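Local coordinates for protein 2-keto-3-deoxy-D-arabinonate dehydratase (Sulfolobus solfataricus, PDB 2Q18) that catalyses the metal-dependent dehydration of 2-dehydro-3-deoxy-D-arabinonate to 2,5-dioxopentanoate in a pentose oxidation pathway, at residues G158-D163 with C188-V193. Sequence-based numbering, arbitrary orientation.
Sequences GYTIMD and CAFGPV
Cys188 SG meets Met162 SD at 3.6 Å where strand 188-191 runs against strand 158-163 in an antiparallel ladder within the FAH fold. Met162 CG stands anti to the backbone N (chi1 -178°), and a bend at chi3 brings CE back over the neighbouring strand. Ala189 and Asp163 form a hydrogen-bonded pair: Asp163 N gives a nearly straight bond to Ala189 O (2.7 Å, 167° at the hydrogen), and Ala189 N returns one to a lone pair of Asp163 O at 3.2 Å. Asp163 carries its carboxylate away from this strand, and OD1 accepts a bond from the backbone N of Glu143, a magnesium ligand, which ties the ladder to the metal site. Phe190 and Met162 form the next, non-hydrogen-bonded pair, with Met162 CE 3.7 Å from Phe190 CB and close to the CD2 side of the ring. The ring and Met162 both rest on Ile251 of strand 250-253. Gly191 N then reaches Ile161 O at 3.1 Å, in the plane of that carbonyl. After Gly191 a cis peptide leads into Pro192, where the chain turns a corner; Ile161 CD1 lies 4.2 Å from Pro192 CD on the face shared with Asp163. At Val193 a side chain supplies the bond, before backbone pairing resumes between Tyr159 and Val195: Thr160 OG1, anti to its backbone N, donates to Val193 O at 2.7 Å. A valine in place of Thr160 would probably leave the buried Val193 O without this hydroxyl donor and weaken the tie between strand 158-163 and the chain past Pro192. The donor OG1 sits tilted 31° from the plane of the Val193 carbonyl.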
ATOM      1  N   GLY A 158       6.806  27.595  -4.979  1.00 27.27           N
ATOM      2  CA  GLY A 158       5.639  28.455  -5.096  1.00 27.00           C
ATOM      3  C   GLY A 158       5.390  29.294  -3.865  1.00 27.61           C
ATOM      4  O   GLY A 158       6.109  29.170  -2.867  1.00 26.91           O
ATOM      5  N   TYR A 159       4.363  30.142  -3.946  1.00 27.30           N
ATOM      6  CA  TYR A 159       3.997  31.064  -2.870  1.00 27.30           C
ATOM      7  C   TYR A 159       2.552  30.863  -2.448  1.00 26.60           C
ATOM      8  O   TYR A 159       1.709  30.464  -3.252  1.00 26.56           O
ATOM      9  CB  TYR A 159       4.173  32.524  -3.313  1.00 28.38           C
ATOM     10  CG  TYR A 159       5.588  32.904  -3.683  1.00 28.75           C
ATOM     11  CD1 TYR A 159       6.428  33.517  -2.754  1.00 28.33           C
ATOM     12  CD2 TYR A 159       6.089  32.654  -4.965  1.00 29.44           C
ATOM     13  CE1 TYR A 159       7.732  33.872  -3.089  1.00 29.42           C
ATOM     14  CE2 TYR A 159       7.395  33.000  -5.307  1.00 29.99           C
ATOM     15  CZ  TYR A 159       8.208  33.608  -4.362  1.00 29.64           C
ATOM     16  OH  TYR A 159       9.497  33.958  -4.685  1.00 31.53           O
ATOM     17  N   THR A 160       2.276  31.158  -1.183  1.00 25.39           N
ATOM     18  CA  THR A 160       0.933  31.045  -0.636  1.00 24.73           C
ATOM     19  C   THR A 160       0.758  32.051   0.512  1.00 24.89           C
ATOM     20  O   THR A 160       1.725  32.692   0.943  1.00 24.69           O
ATOM     21  CB  THR A 160       0.626  29.579  -0.187  1.00 24.21           C
ATOM     22  OG1 THR A 160      -0.787  29.396  -0.029  1.00 23.65           O
ATOM     23  CG2 THR A 160       1.349  29.213   1.114  1.00 22.46           C
ATOM     24  N   ILE A 161      -0.474  32.201   0.983  1.00 23.95           N
ATOM     25  CA  ILE A 161      -0.761  33.019   2.158  1.00 23.27           C
ATOM     26  C   ILE A 161      -0.745  32.098   3.366  1.00 22.89           C
ATOM     27  O   ILE A 161      -1.327  31.022   3.316  1.00 23.66           O
ATOM     28  CB  ILE A 161      -2.165  33.672   2.065  1.00 23.65           C
ATOM     29  CG1 ILE A 161      -2.320  34.446   0.752  1.00 23.80           C
ATOM     30  CG2 ILE A 161      -2.438  34.557   3.289  1.00 21.87           C
ATOM     31  CD1 ILE A 161      -3.771  34.766   0.389  1.00 24.51           C
ATOM     32  N   MET A 162      -0.089  32.505   4.448  1.00 22.92           N
ATOM     33  CA  MET A 162      -0.177  31.735   5.691  1.00 23.09           C
ATOM     34  C   MET A 162      -0.572  32.623   6.859  1.00 23.04           C
ATOM     35  O   MET A 162      -0.132  33.767   6.956  1.00 23.53           O
ATOM     36  CB  MET A 162       1.135  30.982   6.004  1.00 22.22           C
ATOM     37  CG  MET A 162       1.097  30.114   7.294  1.00 23.10           C
ATOM     38  SD  MET A 162       2.416  28.847   7.431  1.00 21.99           S
ATOM     39  CE  MET A 162       1.737  27.596   6.340  1.00 24.07           C
ATOM     40  N   ASP A 163      -1.401  32.074   7.740  1.00 23.20           N
ATOM     41  CA  ASP A 163      -1.705  32.704   9.015  1.00 24.08           C
ATOM     42  C   ASP A 163      -0.951  31.947  10.099  1.00 23.75           C
ATOM     43  O   ASP A 163      -1.276  30.800  10.404  1.00 24.30           O
ATOM     44  CB  ASP A 163      -3.218  32.661   9.274  1.00 23.20           C
ATOM     45  CG  ASP A 163      -3.638  33.425  10.527  1.00 26.87           C
ATOM     46  OD1 ASP A 163      -2.768  33.886  11.298  1.00 26.18           O
ATOM     47  OD2 ASP A 163      -4.866  33.559  10.742  1.00 26.20           O
ATOM     48  N   CYS A 188      -2.399  27.106  12.538  1.00 23.58           N
ATOM     49  CA  CYS A 188      -1.825  27.470  11.259  1.00 23.36           C
ATOM     50  C   CYS A 188      -2.832  27.294  10.123  1.00 23.18           C
ATOM     51  O   CYS A 188      -3.508  26.269  10.052  1.00 23.40           O
ATOM     52  CB  CYS A 188      -0.605  26.565  11.019  1.00 24.64           C
ATOM     53  SG  CYS A 188       0.286  26.934   9.559  1.00 29.36           S
ATOM     54  N   ALA A 189      -2.920  28.286   9.233  1.00 22.94           N
ATOM     55  CA  ALA A 189      -3.785  28.199   8.054  1.00 22.87           C
ATOM     56  C   ALA A 189      -3.069  28.691   6.812  1.00 22.56           C
ATOM     57  O   ALA A 189      -2.277  29.626   6.887  1.00 23.70           O
ATOM     58  CB  ALA A 189      -5.062  29.001   8.260  1.00 22.89           C
ATOM     59  N   PHE A 190      -3.352  28.077   5.664  1.00 22.27           N
ATOM     60  CA  PHE A 190      -2.736  28.523   4.414  1.00 22.34           C
ATOM     61  C   PHE A 190      -3.563  28.226   3.172  1.00 22.27           C
ATOM     62  O   PHE A 190      -4.400  27.329   3.164  1.00 22.38           O
ATOM     63  CB  PHE A 190      -1.293  27.988   4.266  1.00 22.12           C
ATOM     64  CG  PHE A 190      -1.207  26.512   3.974  1.00 22.62           C
ATOM     65  CD1 PHE A 190      -1.060  26.058   2.664  1.00 21.98           C
ATOM     66  CD2 PHE A 190      -1.247  25.583   5.006  1.00 20.66           C
ATOM     67  CE1 PHE A 190      -0.972  24.687   2.387  1.00 21.54           C
ATOM     68  CE2 PHE A 190      -1.164  24.213   4.738  1.00 23.02           C
ATOM     69  CZ  PHE A 190      -1.028  23.770   3.427  1.00 21.83           C
ATOM     70  N   GLY A 191      -3.292  28.988   2.117  1.00 23.32           N
ATOM     71  CA  GLY A 191      -4.024  28.886   0.867  1.00 24.31           C
ATOM     72  C   GLY A 191      -4.532  30.249   0.427  1.00 25.31           C
ATOM     73  O   GLY A 191      -3.928  31.271   0.763  1.00 25.85           O
ATOM     74  N   PRO A 192      -5.652  30.282  -0.325  1.00 25.03           N
ATOM     75  CA  PRO A 192      -6.433  29.121  -0.774  1.00 24.88           C
ATOM     76  C   PRO A 192      -5.754  28.356  -1.909  1.00 24.59           C
ATOM     77  O   PRO A 192      -6.185  27.253  -2.258  1.00 24.71           O
ATOM     78  CB  PRO A 192      -7.754  29.739  -1.259  1.00 24.57           C
ATOM     79  CG  PRO A 192      -7.438  31.156  -1.573  1.00 26.16           C
ATOM     80  CD  PRO A 192      -6.232  31.563  -0.777  1.00 25.19           C
ATOM     81  N   VAL A 193      -4.706  28.950  -2.471  1.00 24.83           N
ATOM     82  CA  VAL A 193      -3.942  28.355  -3.560  1.00 24.81           C
ATOM     83  C   VAL A 193      -2.446  28.407  -3.270  1.00 25.36           C
ATOM     84  O   VAL A 193      -1.988  29.176  -2.417  1.00 25.54           O
ATOM     85  CB  VAL A 193      -4.196  29.074  -4.919  1.00 25.22           C
ATOM     86  CG1 VAL A 193      -5.629  28.854  -5.409  1.00 26.01           C
ATOM     87  CG2 VAL A 193      -3.869  30.576  -4.825  1.00 24.69           C
TER